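Local structure of protein stn1 (Schizosaccharomyces pombe, 3KF6) at residues I47-V53 and V103-I109; M90-A94 and A120-E124. The protein is required for telomere maintenance, forming an Rpa2-Rpa3-like complex with Ten1 and binding single-stranded telomeric DNA. All coordinates share one frame. Residue numbers count along the deposited sequence, not the author numbering.

Both contacts belong to the N-terminal OB-fold part of Stn1, with centres about 12 Å apart. Contact 1 pairs strands 49-62 and 102-110 of the curled sheet; contact 2 sets the helix 88-94, which precedes strand 102-110 in the chain, against strand 122-126. Strand 102-110 joins them, with residues 47-53 on one of its edges and 122-124 on the other. At the junction Phe106 O lies 2.8 Å from Gln121 N and Phe106 N 2.9 Å from Ser122 O, probable hydrogen bonds that make a classic beta bulge. Trp49 CH2 also packs 3.3 Å from Gln121 OE1. All four segments lie largely within the DNA-binding OB region.

Contact 1: residues I47-V53 and V103-I109; sequences IRWIQIV and VCVFGKI
Strand 49-53 runs antiparallel to strand 103-109, the join of first and fourth barrel strands expected of an OB fold, their axes 4.7 Å apart at closest approach and their N-to-C directions at 144°. The register pairs Trp49 with Lys108, Ile50 with Gly107, Gln51 with Phe106, Ile52 with Val105 and Val53 with Cys104. Ile50-Gly107 and Ile52-Val105 are the hydrogen-bonded pairs: Ile50 N to Gly107 O is 2.8 Å, Gly107 N to Ile50 O 2.9 Å, Ile52 N to Val105 O 2.9 Å and Val105 N to Ile52 O 2.9 Å. A longer bond, Ile109 N to Arg48 O at 3.2 Å, continues the ladder past Trp49. Arg48 itself (phi/psi -137/-54) breaks the extended run, and its NH1 bonds to Tyr38 O.

Trp49, Gln51, Val53, Cys104, Phe106 and Lys108 share one face. Trp49 (chi1 m, chi2 102°) lays its six-membered ring over Lys108, a CH-pi contact with CB 3.9 Å from the ring centroid. The Phe106 ring (chi1 t) is nearly parallel to it, planes at 23°, but slid so far, centroids 5.7 Å apart, that the two barely overlap; Trp49 CB meets Phe106 CZ at 3.8 Å. Farther along, helix 130-153 covers Val53, and its Arg139 bonds to Gln51 OE1.

The buried Ile50, Ile52 and Val105 lie on the other face, consistent with the inward, core-forming side; Leu118 of strand 117-120 touches Ile52 and Val105. Here Ile52 takes the p rotamer at chi1 and chi2, which brings its CD1 to 4.0 Å from Val105 CB.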
ATOM      1  N   ILE A  47       2.979 -22.242  -1.575  1.00 29.67           N
ATOM      2  CA  ILE A  47       3.198 -21.041  -0.773  1.00 29.95           C
ATOM      3  C   ILE A  47       2.531 -21.109   0.596  1.00 28.55           C
ATOM      4  O   ILE A  47       1.375 -21.517   0.717  1.00 29.07           O
ATOM      5  CB  ILE A  47       2.660 -19.783  -1.502  1.00 29.51           C
ATOM      6  CG1 ILE A  47       3.370 -19.606  -2.847  1.00 31.67           C
ATOM      7  CG2 ILE A  47       2.865 -18.547  -0.634  1.00 29.18           C
ATOM      8  CD1 ILE A  47       4.854 -19.335  -2.731  1.00 32.12           C
ATOM      9  N   ARG A  48       3.264 -20.688   1.622  1.00 27.06           N
ATOM     10  CA  ARG A  48       2.752 -20.674   2.986  1.00 25.40           C
ATOM     11  C   ARG A  48       3.143 -19.375   3.686  1.00 23.58           C
ATOM     12  O   ARG A  48       2.285 -18.655   4.202  1.00 25.76           O
ATOM     13  CB  ARG A  48       3.295 -21.876   3.770  1.00 26.90           C
ATOM     14  CG  ARG A  48       2.834 -21.946   5.229  1.00 27.38           C
ATOM     15  CD  ARG A  48       3.247 -23.272   5.868  1.00 29.65           C
ATOM     16  NE  ARG A  48       3.043 -23.303   7.318  1.00 30.13           N
ATOM     17  CZ  ARG A  48       1.859 -23.251   7.922  1.00 31.37           C
ATOM     18  NH1 ARG A  48       0.744 -23.163   7.209  1.00 31.62           N
ATOM     19  NH2 ARG A  48       1.789 -23.289   9.247  1.00 31.45           N
ATOM     20  N   TRP A  49       4.439 -19.072   3.693  1.00 22.44           N
ATOM     21  CA  TRP A  49       4.935 -17.860   4.341  1.00 21.71           C
ATOM     22  C   TRP A  49       5.107 -16.735   3.326  1.00 21.23           C
ATOM     23  O   TRP A  49       5.778 -16.900   2.304  1.00 21.21           O
ATOM     24  CB  TRP A  49       6.251 -18.152   5.055  1.00 22.32           C
ATOM     25  CG  TRP A  49       6.079 -19.166   6.151  1.00 25.77           C
ATOM     26  CD1 TRP A  49       6.401 -20.495   6.103  1.00 26.18           C
ATOM     27  CD2 TRP A  49       5.478 -18.946   7.433  1.00 26.59           C
ATOM     28  NE1 TRP A  49       6.036 -21.116   7.281  1.00 27.14           N
ATOM     29  CE2 TRP A  49       5.466 -20.186   8.112  1.00 26.26           C
ATOM     30  CE3 TRP A  49       4.943 -17.818   8.072  1.00 27.52           C
ATOM     31  CZ2 TRP A  49       4.942 -20.328   9.400  1.00 27.89           C
ATOM     32  CZ3 TRP A  49       4.420 -17.962   9.355  1.00 27.45           C
ATOM     33  CH2 TRP A  49       4.425 -19.210  10.003  1.00 28.94           C
ATOM     34  N   ILE A  50       4.506 -15.588   3.636  1.00 20.06           N
ATOM     35  CA  ILE A  50       4.517 -14.428   2.746  1.00 19.78           C
ATOM     36  C   ILE A  50       4.846 -13.118   3.458  1.00 17.94           C
ATOM     37  O   ILE A  50       4.639 -12.980   4.665  1.00 18.02           O
ATOM     38  CB  ILE A  50       3.125 -14.271   2.086  1.00 21.75           C
ATOM     39  CG1 ILE A  50       2.777 -15.543   1.312  1.00 22.28           C
ATOM     40  CG2 ILE A  50       3.098 -13.059   1.167  1.00 27.03           C
ATOM     41  CD1 ILE A  50       1.365 -15.562   0.792  1.00 27.57           C
ATOM     42  N   GLN A  51       5.353 -12.154   2.692  1.00 17.00           N
ATOM     43  CA  GLN A  51       5.670 -10.835   3.226  1.00 16.57           C
ATOM     44  C   GLN A  51       4.960  -9.804   2.348  1.00 16.57           C
ATOM     45  O   GLN A  51       5.004  -9.895   1.118  1.00 17.53           O
ATOM     46  CB  GLN A  51       7.177 -10.575   3.175  1.00 17.08           C
ATOM     47  CG  GLN A  51       7.600  -9.263   3.835  1.00 19.55           C
ATOM     48  CD  GLN A  51       8.983  -8.812   3.396  1.00 21.09           C
ATOM     49  OE1 GLN A  51       9.188  -8.438   2.242  1.00 22.26           O
ATOM     50  NE2 GLN A  51       9.943  -8.852   4.316  1.00 23.45           N
ATOM     51  N   ILE A  52       4.298  -8.840   2.978  1.00 15.61           N
ATOM     52  CA  ILE A  52       3.618  -7.786   2.237  1.00 15.99           C
ATOM     53  C   ILE A  52       4.026  -6.433   2.807  1.00 16.03           C
ATOM     54  O   ILE A  52       4.474  -6.340   3.956  1.00 14.23           O
ATOM     55  CB  ILE A  52       2.063  -7.942   2.274  1.00 15.34           C
ATOM     56  CG1 ILE A  52       1.530  -7.886   3.710  1.00 17.73           C
ATOM     57  CG2 ILE A  52       1.662  -9.263   1.634  1.00 16.28           C
ATOM     58  CD1 ILE A  52       1.180  -6.502   4.175  1.00 20.15           C
ATOM     59  N   VAL A  53       3.904  -5.393   1.988  1.00 14.89           N
ATOM     60  CA  VAL A  53       4.265  -4.045   2.408  1.00 14.45           C
ATOM     61  C   VAL A  53       3.237  -3.056   1.879  1.00 14.83           C
ATOM     62  O   VAL A  53       2.950  -3.035   0.680  1.00 15.93           O
ATOM     63  CB  VAL A  53       5.651  -3.625   1.854  1.00 13.71           C
ATOM     64  CG1 VAL A  53       5.923  -2.170   2.211  1.00 14.63           C
ATOM     65  CG2 VAL A  53       6.747  -4.517   2.422  1.00 14.51           C
ATOM     66  N   VAL A 103       3.633  -0.437   6.801  1.00 17.14           N
ATOM     67  CA  VAL A 103       4.154  -1.591   7.521  1.00 17.51           C
ATOM     68  C   VAL A 103       4.632  -2.689   6.588  1.00 17.71           C
ATOM     69  O   VAL A 103       4.145  -2.822   5.456  1.00 17.43           O
ATOM     70  CB  VAL A 103       3.091  -2.228   8.468  1.00 16.91           C
ATOM     71  CG1 VAL A 103       2.704  -1.246   9.572  1.00 18.93           C
ATOM     72  CG2 VAL A 103       1.861  -2.665   7.666  1.00 17.24           C
ATOM     73  N   CYS A 104       5.605  -3.454   7.076  1.00 17.08           N
ATOM     74  CA  CYS A 104       6.149  -4.610   6.376  1.00 16.68           C
ATOM     75  C   CYS A 104       5.725  -5.762   7.289  1.00 16.83           C
ATOM     76  O   CYS A 104       6.142  -5.829   8.447  1.00 18.02           O
ATOM     77  CB  CYS A 104       7.676  -4.547   6.301  1.00 17.55           C
ATOM     78  SG  CYS A 104       8.395  -6.052   5.625  1.00 21.02           S
ATOM     79  N   VAL A 105       4.881  -6.648   6.775  1.00 15.15           N
ATOM     80  CA  VAL A 105       4.370  -7.761   7.567  1.00 16.90           C
ATOM     81  C   VAL A 105       4.775  -9.124   7.032  1.00 16.63           C
ATOM     82  O   VAL A 105       4.676  -9.386   5.834  1.00 16.91           O
ATOM     83  CB  VAL A 105       2.827  -7.731   7.613  1.00 17.66           C
ATOM     84  CG1 VAL A 105       2.307  -8.891   8.460  1.00 19.25           C
ATOM     85  CG2 VAL A 105       2.344  -6.392   8.157  1.00 18.29           C
ATOM     86  N   PHE A 106       5.225  -9.993   7.935  1.00 17.47           N
ATOM     87  CA  PHE A 106       5.602 -11.350   7.562  1.00 19.58           C
ATOM     88  C   PHE A 106       4.599 -12.270   8.244  1.00 19.29           C
ATOM     89  O   PHE A 106       4.346 -12.128   9.440  1.00 20.37           O
ATOM     90  CB  PHE A 106       7.010 -11.679   8.054  1.00 23.45           C
ATOM     91  CG  PHE A 106       7.451 -13.083   7.734  1.00 29.36           C
ATOM     92  CD1 PHE A 106       7.591 -13.500   6.411  1.00 31.34           C
ATOM     93  CD2 PHE A 106       7.714 -13.993   8.755  1.00 30.71           C
ATOM     94  CE1 PHE A 106       7.987 -14.804   6.109  1.00 32.05           C
ATOM     95  CE2 PHE A 106       8.111 -15.301   8.461  1.00 30.87           C
ATOM     96  CZ  PHE A 106       8.248 -15.704   7.138  1.00 33.01           C
ATOM     97  N   GLY A 107       4.020 -13.201   7.497  1.00 18.63           N
ATOM     98  CA  GLY A 107       3.052 -14.099   8.102  1.00 20.14           C
ATOM     99  C   GLY A 107       2.665 -15.261   7.218  1.00 19.97           C
ATOM    100  O   GLY A 107       3.245 -15.467   6.151  1.00 18.61           O
ATOM    101  N   LYS A 108       1.684 -16.034   7.669  1.00 20.46           N
ATOM    102  CA  LYS A 108       1.218 -17.174   6.898  1.00 23.40           C
ATOM    103  C   LYS A 108      -0.186 -16.910   6.394  1.00 22.74           C
ATOM    104  O   LYS A 108      -0.975 -16.227   7.044  1.00 21.80           O
ATOM    105  CB  LYS A 108       1.232 -18.453   7.745  1.00 25.72           C
ATOM    106  CG  LYS A 108       0.504 -18.348   9.073  1.00 29.12           C
ATOM    107  CD  LYS A 108       0.437 -19.709   9.761  1.00 32.49           C
ATOM    108  CE  LYS A 108      -0.066 -19.604  11.192  1.00 34.99           C
ATOM    109  NZ  LYS A 108       0.916 -18.926  12.085  1.00 36.40           N
ATOM    110  N   ILE A 109      -0.484 -17.438   5.216  1.00 26.50           N
ATOM    111  CA  ILE A 109      -1.797 -17.264   4.626  1.00 29.69           C
ATOM    112  C   ILE A 109      -2.808 -18.146   5.336  1.00 31.86           C
ATOM    113  O   ILE A 109      -2.490 -19.259   5.755  1.00 32.59           O
ATOM    114  CB  ILE A 109      -1.783 -17.620   3.130  1.00 32.51           C
ATOM    115  CG1 ILE A 109      -0.895 -18.847   2.900  1.00 33.63           C
ATOM    116  CG2 ILE A 109      -1.307 -16.425   2.324  1.00 34.68           C
ATOM    117  CD1 ILE A 109      -0.786 -19.276   1.448  1.00 35.21           C
TER

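Contact 2: residues M90-A94 and A120-E124; sequences MSKRA and AQSFE
Ala120 opens the second segment, its CB directed toward the last turn of helix 88-94, where Met90 CE lies 3.6 Å from Ala120 O and 4.4 Å from Ala120 CB. Residues 90-94 are regular helix, with Ala94 N bonded to Met90 O at 2.9 Å; their axis passes 9.4 Å from that of strand 122-124, the N-to-C directions at 39°. At Gln121 (phi/psi -108/-32) the chain turns a corner between strands 117-120 and 122-126; Gln121 and Ser122 both face Phe106 of strand 102-110, a classic beta bulge.

Met90, with chi1 and chi2 both t and chi3 p, reaches this corner: SD is 3.5 Å from Gln121 O and 3.4 Å from Ser122 CA. In the chain the helix falls between strands 77-83 and 102-110, the place of the helix between the third and fourth strands of an OB fold, and it packs on strand 122-126; Phe82 of strand 77-83 touches Met90 and Ala94 and meets Phe123 edge-to-face.

Phe123 provides the main surface. Its ring (chi1 89°, chi2 -79°) has Met90 CG at its edge, 3.7 Å from CD1, and its CE1 is 4.3 Å from Ala94 CB. Over one ring face lies the guanidinium of Arg93, a flat stack with centres 4.3 Å apart and planes at 10°, also an off-centre cation-pi contact. The Phe123 backbone holds that guanidinium too: Arg93 NH2 donates to Phe123 O at 2.8 Å, while a water accepts from Arg93 NH1 at 2.9 Å and from Phe123 N at 3.0 Å. Glu124 points its CB away, and its CA lies 4.0 Å from Arg93 NH2, at the guanidinium edge.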
ATOM      1  N   MET A  90       3.733  -7.732  20.146  1.00 33.12           N
ATOM      2  CA  MET A  90       3.507  -7.339  18.760  1.00 30.89           C
ATOM      3  C   MET A  90       2.094  -6.815  18.546  1.00 31.93           C
ATOM      4  O   MET A  90       1.889  -5.853  17.803  1.00 31.17           O
ATOM      5  CB  MET A  90       3.767  -8.517  17.815  1.00 29.53           C
ATOM      6  CG  MET A  90       3.481  -8.200  16.348  1.00 26.08           C
ATOM      7  SD  MET A  90       3.882  -9.554  15.234  1.00 25.27           S
ATOM      8  CE  MET A  90       2.656 -10.796  15.736  1.00 24.37           C
ATOM      9  N   SER A  91       1.122  -7.447  19.193  1.00 32.01           N
ATOM     10  CA  SER A  91      -0.268  -7.032  19.056  1.00 34.62           C
ATOM     11  C   SER A  91      -0.451  -5.607  19.563  1.00 36.19           C
ATOM     12  O   SER A  91      -1.205  -4.821  18.984  1.00 36.15           O
ATOM     13  CB  SER A  91      -1.184  -7.982  19.828  1.00 37.36           C
ATOM     14  OG  SER A  91      -1.117  -9.294  19.296  1.00 40.69           O
ATOM     15  N   LYS A  92       0.240  -5.275  20.647  1.00 36.16           N
ATOM     16  CA  LYS A  92       0.143  -3.938  21.210  1.00 37.64           C
ATOM     17  C   LYS A  92       0.718  -2.916  20.233  1.00 36.38           C
ATOM     18  O   LYS A  92       0.133  -1.857  20.015  1.00 36.93           O
ATOM     19  CB  LYS A  92       0.894  -3.866  22.539  1.00 40.60           C
ATOM     20  CG  LYS A  92       0.750  -2.530  23.234  1.00 45.02           C
ATOM     21  CD  LYS A  92       1.386  -2.548  24.606  1.00 47.59           C
ATOM     22  CE  LYS A  92       1.129  -1.246  25.332  1.00 49.91           C
ATOM     23  NZ  LYS A  92       1.622  -1.316  26.728  1.00 50.89           N
ATOM     24  N   ARG A  93       1.866  -3.239  19.649  1.00 34.45           N
ATOM     25  CA  ARG A  93       2.504  -2.353  18.685  1.00 33.44           C
ATOM     26  C   ARG A  93       1.592  -2.162  17.476  1.00 30.61           C
ATOM     27  O   ARG A  93       1.558  -1.090  16.874  1.00 28.54           O
ATOM     28  CB  ARG A  93       3.832  -2.946  18.221  1.00 33.78           C
ATOM     29  CG  ARG A  93       4.901  -3.040  19.293  1.00 36.31           C
ATOM     30  CD  ARG A  93       6.026  -3.929  18.808  1.00 36.40           C
ATOM     31  NE  ARG A  93       6.470  -3.540  17.473  1.00 36.35           N
ATOM     32  CZ  ARG A  93       6.741  -4.403  16.500  1.00 35.87           C
ATOM     33  NH1 ARG A  93       6.612  -5.707  16.709  1.00 34.61           N
ATOM     34  NH2 ARG A  93       7.135  -3.960  15.315  1.00 33.82           N
ATOM     35  N   ALA A  94       0.858  -3.214  17.126  1.00 29.95           N
ATOM     36  CA  ALA A  94      -0.048  -3.171  15.984  1.00 29.76           C
ATOM     37  C   ALA A  94      -1.148  -2.128  16.131  1.00 29.56           C
ATOM     38  O   ALA A  94      -1.394  -1.356  15.208  1.00 29.08           O
ATOM     39  CB  ALA A  94      -0.664  -4.547  15.751  1.00 28.85           C
ATOM     40  N   ALA A 120      -0.273 -12.546  11.003  1.00 17.88           N
ATOM     41  CA  ALA A 120       1.044 -11.970  11.237  1.00 18.15           C
ATOM     42  C   ALA A 120       1.918 -12.721  12.232  1.00 20.96           C
ATOM     43  O   ALA A 120       1.448 -13.144  13.288  1.00 20.33           O
ATOM     44  CB  ALA A 120       0.898 -10.519  11.689  1.00 20.03           C
ATOM     45  N   GLN A 121       3.190 -12.877  11.878  1.00 20.58           N
ATOM     46  CA  GLN A 121       4.159 -13.526  12.753  1.00 22.83           C
ATOM     47  C   GLN A 121       5.076 -12.428  13.276  1.00 23.22           C
ATOM     48  O   GLN A 121       5.577 -12.492  14.398  1.00 22.87           O
ATOM     49  CB  GLN A 121       4.975 -14.576  12.000  1.00 24.79           C
ATOM     50  CG  GLN A 121       6.080 -15.178  12.859  1.00 31.50           C
ATOM     51  CD  GLN A 121       6.750 -16.372  12.219  1.00 34.61           C
ATOM     52  OE1 GLN A 121       6.177 -17.460  12.155  1.00 39.05           O
ATOM     53  NE2 GLN A 121       7.970 -16.175  11.731  1.00 37.21           N
ATOM     54  N   SER A 122       5.285 -11.408  12.448  1.00 22.63           N
ATOM     55  CA  SER A 122       6.109 -10.270  12.829  1.00 22.10           C
ATOM     56  C   SER A 122       5.881  -9.133  11.850  1.00 21.80           C
ATOM     57  O   SER A 122       5.441  -9.355  10.720  1.00 20.42           O
ATOM     58  CB  SER A 122       7.598 -10.646  12.832  1.00 23.71           C
ATOM     59  OG  SER A 122       8.086 -10.867  11.522  1.00 25.07           O
ATOM     60  N   PHE A 123       6.146  -7.913  12.298  1.00 21.00           N
ATOM     61  CA  PHE A 123       6.001  -6.757  11.429  1.00 21.31           C
ATOM     62  C   PHE A 123       6.860  -5.616  11.933  1.00 22.12           C
ATOM     63  O   PHE A 123       7.302  -5.602  13.085  1.00 23.79           O
ATOM     64  CB  PHE A 123       4.538  -6.295  11.337  1.00 20.51           C
ATOM     65  CG  PHE A 123       4.136  -5.292  12.394  1.00 20.80           C
ATOM     66  CD1 PHE A 123       3.839  -5.703  13.692  1.00 22.65           C
ATOM     67  CD2 PHE A 123       4.047  -3.937  12.085  1.00 21.48           C
ATOM     68  CE1 PHE A 123       3.454  -4.776  14.665  1.00 23.51           C
ATOM     69  CE2 PHE A 123       3.664  -3.000  13.050  1.00 22.54           C
ATOM     70  CZ  PHE A 123       3.365  -3.424  14.345  1.00 22.65           C
ATOM     71  N   GLU A 124       7.102  -4.657  11.055  1.00 21.45           N
ATOM     72  CA  GLU A 124       7.887  -3.501  11.424  1.00 23.27           C
ATOM     73  C   GLU A 124       7.292  -2.325  10.686  1.00 21.74           C
ATOM     74  O   GLU A 124       6.834  -2.468   9.552  1.00 20.79           O
ATOM     75  CB  GLU A 124       9.348  -3.686  11.010  1.00 27.00           C
ATOM     76  CG  GLU A 124       9.562  -3.769   9.510  1.00 35.00           C
ATOM     77  CD  GLU A 124      11.030  -3.881   9.133  1.00 39.13           C
ATOM     78  OE1 GLU A 124      11.825  -3.026   9.578  1.00 41.30           O
ATOM     79  OE2 GLU A 124      11.384  -4.820   8.386  1.00 42.56           O
TER
HETATM   80  O   HOH W   1       7.261  -8.055  15.070  1.00 25.20           O